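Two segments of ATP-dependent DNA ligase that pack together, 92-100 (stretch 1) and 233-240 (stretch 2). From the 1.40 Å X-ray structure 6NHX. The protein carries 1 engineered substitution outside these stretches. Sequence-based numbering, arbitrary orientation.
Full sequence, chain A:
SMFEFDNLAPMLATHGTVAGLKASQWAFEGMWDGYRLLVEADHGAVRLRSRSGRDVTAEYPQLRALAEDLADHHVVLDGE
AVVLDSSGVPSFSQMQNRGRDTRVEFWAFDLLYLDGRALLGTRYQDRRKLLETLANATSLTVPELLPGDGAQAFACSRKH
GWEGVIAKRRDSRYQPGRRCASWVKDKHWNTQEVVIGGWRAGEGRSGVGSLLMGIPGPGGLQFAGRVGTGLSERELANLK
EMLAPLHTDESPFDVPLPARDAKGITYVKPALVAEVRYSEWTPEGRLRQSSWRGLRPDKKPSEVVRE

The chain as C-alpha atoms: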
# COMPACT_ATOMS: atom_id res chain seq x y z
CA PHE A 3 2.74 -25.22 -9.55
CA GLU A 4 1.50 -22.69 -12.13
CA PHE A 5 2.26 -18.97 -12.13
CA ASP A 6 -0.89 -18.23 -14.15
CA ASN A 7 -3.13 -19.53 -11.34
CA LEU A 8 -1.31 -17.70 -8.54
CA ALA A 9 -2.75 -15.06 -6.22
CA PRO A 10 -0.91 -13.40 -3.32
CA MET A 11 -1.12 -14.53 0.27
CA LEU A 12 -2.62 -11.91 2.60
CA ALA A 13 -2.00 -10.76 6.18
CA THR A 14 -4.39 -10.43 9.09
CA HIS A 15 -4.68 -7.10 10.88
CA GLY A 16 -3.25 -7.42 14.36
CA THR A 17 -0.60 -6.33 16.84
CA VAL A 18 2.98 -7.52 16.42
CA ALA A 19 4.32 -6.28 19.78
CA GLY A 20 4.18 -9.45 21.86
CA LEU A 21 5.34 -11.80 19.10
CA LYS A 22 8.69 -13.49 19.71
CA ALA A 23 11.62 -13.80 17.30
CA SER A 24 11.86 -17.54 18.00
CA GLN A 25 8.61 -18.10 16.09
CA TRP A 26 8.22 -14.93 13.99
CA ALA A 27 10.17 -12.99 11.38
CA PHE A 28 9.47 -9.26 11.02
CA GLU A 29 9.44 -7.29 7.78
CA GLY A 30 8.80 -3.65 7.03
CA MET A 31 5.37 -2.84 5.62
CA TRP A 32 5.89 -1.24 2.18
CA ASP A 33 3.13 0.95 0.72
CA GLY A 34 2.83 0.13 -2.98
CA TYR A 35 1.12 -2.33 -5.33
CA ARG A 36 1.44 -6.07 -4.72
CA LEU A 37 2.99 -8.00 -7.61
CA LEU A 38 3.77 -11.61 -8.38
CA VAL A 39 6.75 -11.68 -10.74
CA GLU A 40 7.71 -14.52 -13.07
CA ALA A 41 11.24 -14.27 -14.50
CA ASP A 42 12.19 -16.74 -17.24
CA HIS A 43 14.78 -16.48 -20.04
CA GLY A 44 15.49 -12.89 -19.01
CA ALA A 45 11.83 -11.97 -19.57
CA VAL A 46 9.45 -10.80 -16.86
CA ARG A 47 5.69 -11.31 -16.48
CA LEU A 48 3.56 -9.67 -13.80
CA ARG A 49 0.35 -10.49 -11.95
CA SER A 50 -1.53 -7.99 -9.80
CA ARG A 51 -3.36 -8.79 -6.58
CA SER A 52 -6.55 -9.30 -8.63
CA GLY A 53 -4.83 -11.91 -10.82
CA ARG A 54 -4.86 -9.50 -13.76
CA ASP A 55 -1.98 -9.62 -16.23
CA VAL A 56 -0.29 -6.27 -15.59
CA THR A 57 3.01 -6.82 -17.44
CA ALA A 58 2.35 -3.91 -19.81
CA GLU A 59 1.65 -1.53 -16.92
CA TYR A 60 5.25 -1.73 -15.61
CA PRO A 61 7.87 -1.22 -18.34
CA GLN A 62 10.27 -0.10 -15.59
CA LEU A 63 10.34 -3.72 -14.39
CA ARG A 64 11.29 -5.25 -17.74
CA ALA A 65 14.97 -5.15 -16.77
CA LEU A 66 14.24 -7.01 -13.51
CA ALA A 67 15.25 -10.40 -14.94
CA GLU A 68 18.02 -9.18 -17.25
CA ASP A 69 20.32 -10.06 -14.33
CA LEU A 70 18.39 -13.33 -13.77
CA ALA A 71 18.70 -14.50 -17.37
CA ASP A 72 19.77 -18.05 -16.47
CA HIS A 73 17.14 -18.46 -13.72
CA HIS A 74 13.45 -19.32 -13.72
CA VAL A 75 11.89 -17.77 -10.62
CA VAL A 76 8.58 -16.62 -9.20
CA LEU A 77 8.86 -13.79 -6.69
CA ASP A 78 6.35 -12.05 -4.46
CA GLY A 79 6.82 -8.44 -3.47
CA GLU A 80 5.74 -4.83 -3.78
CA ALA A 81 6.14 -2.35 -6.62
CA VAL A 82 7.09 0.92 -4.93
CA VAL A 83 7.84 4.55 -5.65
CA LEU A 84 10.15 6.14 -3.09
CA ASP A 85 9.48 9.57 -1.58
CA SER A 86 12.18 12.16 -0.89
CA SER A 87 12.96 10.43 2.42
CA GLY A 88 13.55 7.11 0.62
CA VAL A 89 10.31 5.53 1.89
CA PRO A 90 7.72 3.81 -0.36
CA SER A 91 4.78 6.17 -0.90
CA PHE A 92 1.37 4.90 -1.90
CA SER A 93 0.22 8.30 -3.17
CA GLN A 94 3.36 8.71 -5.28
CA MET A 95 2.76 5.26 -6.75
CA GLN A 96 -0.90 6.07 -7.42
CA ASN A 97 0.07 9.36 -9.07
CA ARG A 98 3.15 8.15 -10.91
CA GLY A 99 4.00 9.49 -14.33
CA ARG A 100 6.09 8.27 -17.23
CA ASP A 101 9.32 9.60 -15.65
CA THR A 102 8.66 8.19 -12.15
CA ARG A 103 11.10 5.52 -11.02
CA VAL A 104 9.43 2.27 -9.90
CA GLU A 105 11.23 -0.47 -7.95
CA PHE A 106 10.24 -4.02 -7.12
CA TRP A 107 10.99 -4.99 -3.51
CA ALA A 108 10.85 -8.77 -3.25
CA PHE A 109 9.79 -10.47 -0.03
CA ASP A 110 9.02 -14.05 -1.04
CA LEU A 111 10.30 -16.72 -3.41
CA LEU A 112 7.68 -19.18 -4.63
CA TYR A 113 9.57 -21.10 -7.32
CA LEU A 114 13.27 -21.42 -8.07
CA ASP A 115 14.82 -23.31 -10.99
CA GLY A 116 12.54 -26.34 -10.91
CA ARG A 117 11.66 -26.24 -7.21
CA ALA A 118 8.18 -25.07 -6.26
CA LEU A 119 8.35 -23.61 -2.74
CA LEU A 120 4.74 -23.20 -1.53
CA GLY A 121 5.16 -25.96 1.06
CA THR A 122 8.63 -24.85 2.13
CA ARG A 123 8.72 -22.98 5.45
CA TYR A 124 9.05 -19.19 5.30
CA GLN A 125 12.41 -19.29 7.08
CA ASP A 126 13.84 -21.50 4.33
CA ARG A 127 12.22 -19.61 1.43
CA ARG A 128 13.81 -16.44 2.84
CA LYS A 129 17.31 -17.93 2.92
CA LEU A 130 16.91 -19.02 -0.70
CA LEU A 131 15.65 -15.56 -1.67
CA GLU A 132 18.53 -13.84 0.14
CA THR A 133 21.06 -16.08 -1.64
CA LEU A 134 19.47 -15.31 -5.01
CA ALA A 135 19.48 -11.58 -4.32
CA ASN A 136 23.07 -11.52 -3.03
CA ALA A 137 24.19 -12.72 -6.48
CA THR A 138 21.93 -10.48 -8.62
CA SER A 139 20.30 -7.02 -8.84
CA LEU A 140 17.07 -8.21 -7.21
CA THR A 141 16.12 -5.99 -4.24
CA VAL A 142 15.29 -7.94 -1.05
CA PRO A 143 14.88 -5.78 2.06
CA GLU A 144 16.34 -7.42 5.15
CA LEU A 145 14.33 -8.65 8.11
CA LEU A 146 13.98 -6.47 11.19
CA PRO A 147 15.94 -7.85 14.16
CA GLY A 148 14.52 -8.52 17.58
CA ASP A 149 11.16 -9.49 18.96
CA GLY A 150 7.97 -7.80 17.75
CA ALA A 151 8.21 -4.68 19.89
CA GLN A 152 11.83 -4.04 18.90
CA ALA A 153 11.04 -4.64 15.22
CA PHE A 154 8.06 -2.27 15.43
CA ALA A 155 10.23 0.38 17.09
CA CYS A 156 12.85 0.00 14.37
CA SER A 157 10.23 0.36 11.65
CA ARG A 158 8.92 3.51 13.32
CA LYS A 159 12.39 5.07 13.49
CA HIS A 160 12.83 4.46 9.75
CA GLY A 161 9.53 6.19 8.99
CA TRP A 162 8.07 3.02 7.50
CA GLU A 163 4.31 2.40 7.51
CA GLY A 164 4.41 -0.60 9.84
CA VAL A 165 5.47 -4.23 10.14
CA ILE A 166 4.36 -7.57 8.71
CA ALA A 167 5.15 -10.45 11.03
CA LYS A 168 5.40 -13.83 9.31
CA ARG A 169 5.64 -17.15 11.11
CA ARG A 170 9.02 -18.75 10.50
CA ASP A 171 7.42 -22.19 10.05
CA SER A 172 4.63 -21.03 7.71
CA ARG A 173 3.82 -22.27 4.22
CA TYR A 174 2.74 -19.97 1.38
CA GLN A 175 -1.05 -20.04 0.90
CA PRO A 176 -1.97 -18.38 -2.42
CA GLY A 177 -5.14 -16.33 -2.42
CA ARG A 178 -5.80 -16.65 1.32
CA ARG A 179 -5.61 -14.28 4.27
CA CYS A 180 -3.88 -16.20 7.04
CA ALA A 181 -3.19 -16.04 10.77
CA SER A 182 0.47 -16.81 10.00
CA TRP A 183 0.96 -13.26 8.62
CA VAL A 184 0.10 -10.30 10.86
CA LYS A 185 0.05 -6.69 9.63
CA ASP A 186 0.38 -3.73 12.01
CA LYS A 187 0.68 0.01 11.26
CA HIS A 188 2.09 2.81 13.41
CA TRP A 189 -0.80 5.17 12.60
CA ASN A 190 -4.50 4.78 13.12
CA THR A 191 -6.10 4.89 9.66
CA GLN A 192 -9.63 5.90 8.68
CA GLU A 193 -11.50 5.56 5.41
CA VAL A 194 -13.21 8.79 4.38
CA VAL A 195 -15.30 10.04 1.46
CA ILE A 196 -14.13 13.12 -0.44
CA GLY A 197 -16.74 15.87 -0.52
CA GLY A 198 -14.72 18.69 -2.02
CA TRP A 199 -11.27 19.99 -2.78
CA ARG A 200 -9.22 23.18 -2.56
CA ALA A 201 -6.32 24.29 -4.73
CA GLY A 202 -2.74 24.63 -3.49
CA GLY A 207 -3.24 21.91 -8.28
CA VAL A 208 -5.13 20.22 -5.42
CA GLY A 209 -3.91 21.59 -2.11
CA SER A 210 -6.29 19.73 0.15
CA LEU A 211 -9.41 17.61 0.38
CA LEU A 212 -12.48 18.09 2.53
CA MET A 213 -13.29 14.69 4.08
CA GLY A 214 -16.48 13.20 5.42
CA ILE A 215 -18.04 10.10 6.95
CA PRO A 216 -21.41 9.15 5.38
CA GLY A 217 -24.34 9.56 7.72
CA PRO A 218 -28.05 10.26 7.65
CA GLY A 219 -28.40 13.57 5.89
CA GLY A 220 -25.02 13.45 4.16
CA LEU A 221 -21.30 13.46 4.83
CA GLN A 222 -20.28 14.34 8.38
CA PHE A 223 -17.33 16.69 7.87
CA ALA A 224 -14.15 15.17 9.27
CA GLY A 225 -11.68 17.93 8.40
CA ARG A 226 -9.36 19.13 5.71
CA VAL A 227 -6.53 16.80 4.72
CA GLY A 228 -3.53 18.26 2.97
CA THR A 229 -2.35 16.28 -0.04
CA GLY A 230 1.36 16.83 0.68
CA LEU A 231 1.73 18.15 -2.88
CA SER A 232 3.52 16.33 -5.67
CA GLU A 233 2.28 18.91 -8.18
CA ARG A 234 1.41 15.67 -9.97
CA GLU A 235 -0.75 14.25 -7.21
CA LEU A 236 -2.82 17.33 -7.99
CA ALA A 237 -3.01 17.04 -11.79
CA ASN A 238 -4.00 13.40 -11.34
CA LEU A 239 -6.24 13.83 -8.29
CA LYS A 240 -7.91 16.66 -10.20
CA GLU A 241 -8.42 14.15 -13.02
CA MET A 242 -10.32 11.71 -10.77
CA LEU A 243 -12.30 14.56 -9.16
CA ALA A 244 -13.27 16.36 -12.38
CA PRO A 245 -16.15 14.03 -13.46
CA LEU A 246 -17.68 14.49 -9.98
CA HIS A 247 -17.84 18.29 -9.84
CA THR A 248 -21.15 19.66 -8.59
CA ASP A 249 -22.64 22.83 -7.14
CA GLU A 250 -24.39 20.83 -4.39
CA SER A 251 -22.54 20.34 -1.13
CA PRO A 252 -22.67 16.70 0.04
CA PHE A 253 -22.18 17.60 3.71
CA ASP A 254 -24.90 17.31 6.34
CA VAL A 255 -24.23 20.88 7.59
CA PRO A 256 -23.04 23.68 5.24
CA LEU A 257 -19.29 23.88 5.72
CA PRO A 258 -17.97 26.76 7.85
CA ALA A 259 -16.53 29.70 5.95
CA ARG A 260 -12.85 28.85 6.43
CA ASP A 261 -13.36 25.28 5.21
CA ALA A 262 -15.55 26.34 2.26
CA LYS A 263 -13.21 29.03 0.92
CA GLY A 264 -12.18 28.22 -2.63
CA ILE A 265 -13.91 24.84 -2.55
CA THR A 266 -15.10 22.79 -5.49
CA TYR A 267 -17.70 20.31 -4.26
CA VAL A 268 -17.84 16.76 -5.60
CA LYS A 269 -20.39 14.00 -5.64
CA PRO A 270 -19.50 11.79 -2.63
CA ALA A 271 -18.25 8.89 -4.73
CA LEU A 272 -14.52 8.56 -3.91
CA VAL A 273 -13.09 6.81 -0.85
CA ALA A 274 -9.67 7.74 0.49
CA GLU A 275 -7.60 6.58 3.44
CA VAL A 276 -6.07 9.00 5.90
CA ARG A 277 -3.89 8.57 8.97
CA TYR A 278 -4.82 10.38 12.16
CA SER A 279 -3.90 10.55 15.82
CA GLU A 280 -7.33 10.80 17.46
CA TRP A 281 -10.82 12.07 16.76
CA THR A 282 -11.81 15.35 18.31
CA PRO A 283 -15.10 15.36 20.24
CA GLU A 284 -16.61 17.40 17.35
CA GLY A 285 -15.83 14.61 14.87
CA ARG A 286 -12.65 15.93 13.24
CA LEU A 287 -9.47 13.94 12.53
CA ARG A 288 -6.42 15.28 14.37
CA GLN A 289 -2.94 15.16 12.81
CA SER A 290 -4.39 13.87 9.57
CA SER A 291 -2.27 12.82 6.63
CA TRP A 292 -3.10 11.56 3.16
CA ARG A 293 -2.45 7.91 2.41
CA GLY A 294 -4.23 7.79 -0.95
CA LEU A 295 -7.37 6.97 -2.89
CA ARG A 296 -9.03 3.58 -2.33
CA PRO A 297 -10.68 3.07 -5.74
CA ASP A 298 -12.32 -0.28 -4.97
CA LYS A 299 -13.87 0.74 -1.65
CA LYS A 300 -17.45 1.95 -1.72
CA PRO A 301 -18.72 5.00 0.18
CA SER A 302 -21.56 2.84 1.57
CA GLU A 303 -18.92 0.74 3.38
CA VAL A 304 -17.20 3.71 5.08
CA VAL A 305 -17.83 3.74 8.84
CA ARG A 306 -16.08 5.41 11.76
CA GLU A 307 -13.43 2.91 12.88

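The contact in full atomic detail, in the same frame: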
# COMPACT_ATOMS: atom_id res chain seq x y z
N PHE A 92 2.50 5.37 -1.13
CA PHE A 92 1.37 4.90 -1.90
C PHE A 92 0.85 5.99 -2.83
O PHE A 92 0.55 5.71 -3.99
CB PHE A 92 0.27 4.43 -0.95
CG PHE A 92 -0.91 3.85 -1.65
CD1 PHE A 92 -2.17 4.39 -1.45
CD2 PHE A 92 -0.77 2.77 -2.49
CE1 PHE A 92 -3.28 3.86 -2.09
CE2 PHE A 92 -1.86 2.23 -3.14
CZ PHE A 92 -3.12 2.78 -2.94
N SER A 93 0.75 7.23 -2.33
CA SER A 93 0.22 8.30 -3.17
C SER A 93 1.15 8.59 -4.34
O SER A 93 0.68 8.90 -5.44
CB SER A 93 -0.07 9.56 -2.35
OG SER A 93 1.11 10.12 -1.79
N GLN A 94 2.47 8.49 -4.14
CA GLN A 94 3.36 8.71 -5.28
C GLN A 94 3.27 7.58 -6.29
O GLN A 94 3.39 7.82 -7.50
CB GLN A 94 4.80 8.96 -4.83
CG GLN A 94 4.89 10.24 -4.01
CD GLN A 94 6.30 10.75 -3.83
OE1 GLN A 94 7.16 10.55 -4.69
NE2 GLN A 94 6.54 11.41 -2.71
N MET A 95 3.04 6.35 -5.83
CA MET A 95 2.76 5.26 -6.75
C MET A 95 1.46 5.50 -7.51
O MET A 95 1.42 5.41 -8.74
CB MET A 95 2.71 3.93 -5.99
CG MET A 95 2.16 2.79 -6.81
SD MET A 95 3.14 2.42 -8.27
CE MET A 95 4.59 1.71 -7.53
N GLN A 96 0.39 5.84 -6.79
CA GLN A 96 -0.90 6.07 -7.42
C GLN A 96 -0.87 7.21 -8.42
O GLN A 96 -1.63 7.20 -9.40
CB GLN A 96 -1.92 6.38 -6.32
CG GLN A 96 -3.11 5.50 -6.32
CD GLN A 96 -4.10 5.87 -5.24
OE1 GLN A 96 -4.00 6.93 -4.60
NE2 GLN A 96 -5.06 5.00 -5.03
N ASN A 97 -0.01 8.20 -8.21
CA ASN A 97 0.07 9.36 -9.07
C ASN A 97 1.31 9.36 -9.94
O ASN A 97 1.74 10.41 -10.41
CB ASN A 97 -0.02 10.65 -8.25
CG ASN A 97 -1.39 10.83 -7.60
OD1 ASN A 97 -2.29 11.39 -8.20
ND2 ASN A 97 -1.53 10.37 -6.36
N ARG A 98 1.90 8.19 -10.18
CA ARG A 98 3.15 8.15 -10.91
C ARG A 98 2.93 8.55 -12.36
O ARG A 98 1.86 8.36 -12.93
CB ARG A 98 3.78 6.76 -10.84
CG ARG A 98 3.05 5.67 -11.58
CD ARG A 98 3.76 4.36 -11.33
NE ARG A 98 3.01 3.19 -11.78
CZ ARG A 98 3.30 2.50 -12.88
NH1 ARG A 98 4.33 2.88 -13.64
NH2 ARG A 98 2.58 1.45 -13.22
N GLY A 99 3.98 9.15 -12.94
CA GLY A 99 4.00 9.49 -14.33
C GLY A 99 5.02 8.67 -15.08
O GLY A 99 5.64 7.75 -14.54
N ARG A 100 5.22 9.04 -16.35
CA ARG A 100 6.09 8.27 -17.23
C ARG A 100 7.56 8.39 -16.87
O ARG A 100 8.36 7.55 -17.29
CB ARG A 100 5.85 8.68 -18.69
N GLU A 233 2.58 18.16 -6.96
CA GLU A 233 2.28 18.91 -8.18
C GLU A 233 1.96 17.98 -9.35
O GLU A 233 1.70 18.43 -10.47
CB GLU A 233 3.37 19.92 -8.55
CG GLU A 233 3.62 20.95 -7.48
CD GLU A 233 4.73 21.92 -7.86
OE1 GLU A 233 5.25 21.80 -9.00
OE2 GLU A 233 5.09 22.78 -7.04
N ARG A 234 1.97 16.67 -9.08
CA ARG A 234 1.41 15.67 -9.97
C ARG A 234 0.31 14.87 -9.30
O ARG A 234 -0.64 14.46 -9.97
CB ARG A 234 2.51 14.73 -10.48
CG ARG A 234 2.02 13.37 -10.92
CD ARG A 234 2.51 12.98 -12.31
NE ARG A 234 1.67 11.93 -12.90
CZ ARG A 234 1.61 11.69 -14.20
NH1 ARG A 234 2.33 12.41 -15.05
NH2 ARG A 234 0.83 10.71 -14.66
N GLU A 235 0.42 14.67 -7.98
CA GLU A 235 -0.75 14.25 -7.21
C GLU A 235 -1.96 15.07 -7.59
O GLU A 235 -3.07 14.54 -7.70
CB GLU A 235 -0.50 14.48 -5.71
CG GLU A 235 0.30 13.42 -5.01
CD GLU A 235 0.76 13.88 -3.64
OE1 GLU A 235 -0.10 14.07 -2.76
OE2 GLU A 235 1.99 14.06 -3.44
N LEU A 236 -1.75 16.36 -7.83
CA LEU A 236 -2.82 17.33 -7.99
C LEU A 236 -3.42 17.27 -9.39
O LEU A 236 -4.64 17.25 -9.55
CB LEU A 236 -2.25 18.72 -7.71
CG LEU A 236 -1.14 18.84 -6.65
CD1 LEU A 236 -0.81 20.30 -6.42
CD2 LEU A 236 -1.44 18.13 -5.33
N ALA A 237 -2.55 17.20 -10.41
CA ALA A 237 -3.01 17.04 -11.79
C ALA A 237 -3.75 15.73 -11.96
O ALA A 237 -4.72 15.66 -12.72
CB ALA A 237 -1.80 17.09 -12.73
N ASN A 238 -3.32 14.69 -11.25
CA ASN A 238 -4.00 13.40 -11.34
C ASN A 238 -5.22 13.34 -10.43
O ASN A 238 -6.28 12.88 -10.84
CB ASN A 238 -3.00 12.27 -11.02
CG ASN A 238 -3.69 10.93 -10.74
OD1 ASN A 238 -4.50 10.79 -9.82
ND2 ASN A 238 -3.33 9.92 -11.53
N LEU A 239 -5.07 13.77 -9.17
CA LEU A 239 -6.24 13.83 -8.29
C LEU A 239 -7.32 14.70 -8.89
O LEU A 239 -8.50 14.35 -8.83
CB LEU A 239 -5.83 14.34 -6.91
CG LEU A 239 -6.53 13.87 -5.64
CD1 LEU A 239 -6.62 12.35 -5.55
CD2 LEU A 239 -5.76 14.42 -4.45
N LYS A 240 -6.94 15.84 -9.48
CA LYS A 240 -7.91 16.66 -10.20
C LYS A 240 -8.60 15.84 -11.28
O LYS A 240 -9.80 16.00 -11.51
CB LYS A 240 -7.25 17.88 -10.84
CG LYS A 240 -7.42 19.16 -10.04
CD LYS A 240 -6.39 20.23 -10.42
CE LYS A 240 -6.95 21.22 -11.43
NZ LYS A 240 -7.01 20.65 -12.81
O HOH W 1 3.65 11.30 -17.16

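The most unusual feature of this contact is a guanidinium laid against bare backbone: Arg234 reaches across to the chain that follows the first helix, and the glycine there leaves room for it. Gly99 CA lies 3.3 Å from Arg234 CZ, and Gly99 CA and Arg98 C cover one face of the planar group. A CB built in ideal geometry on Gly99 would point toward the second stretch and fall 2.5 Å from Arg234 NH1, far inside contact distance, so the arginine occupies space that any side chain at this position would need.

While its face rests on Gly99 and Arg98, the edge of the same group meets Asn97. Arg234 NE donates a hydrogen bond to Asn97 O at 2.9 Å; its N-H...O angle of 128° is far from straight, and the bond is weak. The next carbonyl along is also near, with Arg98 O 3.1 Å from Arg234 NH2. A positively charged group thus sits beside two consecutive backbone oxygens of a segment that has left its helix. Water 1 extends the link one residue further, accepting from Arg100 N at 2.9 Å and, more weakly, from Arg234 NH1 at 2.7 Å. The side chain of Arg100 is modelled only to CB; the contact seen here is made by its backbone N.

The two segments, at least 135 residues apart in sequence wherever they touch, meet where one helix finishes and another starts. Residues 92-96 are helical, and Asn97 is the first to leave helical phi/psi, although its own amide still closes a turn by donating to Ser93 O (N to O, 2.9 Å). Arg234 holds the N-cap position of the second helix, which runs from Glu235 through Lys240 and onward; its carbonyl accepts from the first turn, Asn238 N to Arg234 O at 3.0 Å. The closest CA pair across the contact, Asn97 and Glu235 at 5.3 Å, joins these two helix ends. With 357 Å² buried in total, the contact is small and local.

Asn97 is its hub, with 106 Å² covered by the second stretch, more than any other residue here. Its CA-to-CB bond points toward that stretch, and its buried side chain (chi1 m) enters the space bordered by Arg234, Glu235 and Asn238. The amide is probably turned over in the model, so its individual polar pairings are left open. Beside it, the CB of Asn97 approaches the aliphatic part of Arg234, 4.3 Å from CG, so the long arginine adds packing to its polar reach.

Asn238, one turn into the second helix, also directs its CA-to-CB bond toward the first stretch; its ND2 lies 3.9 Å from Gln96 O, a contact rather than a bond. On the first helix, Ser93 points toward the second stretch in the same sense, and its OG comes 4.2 Å from Glu235 CD, within packing distance of the carboxylate.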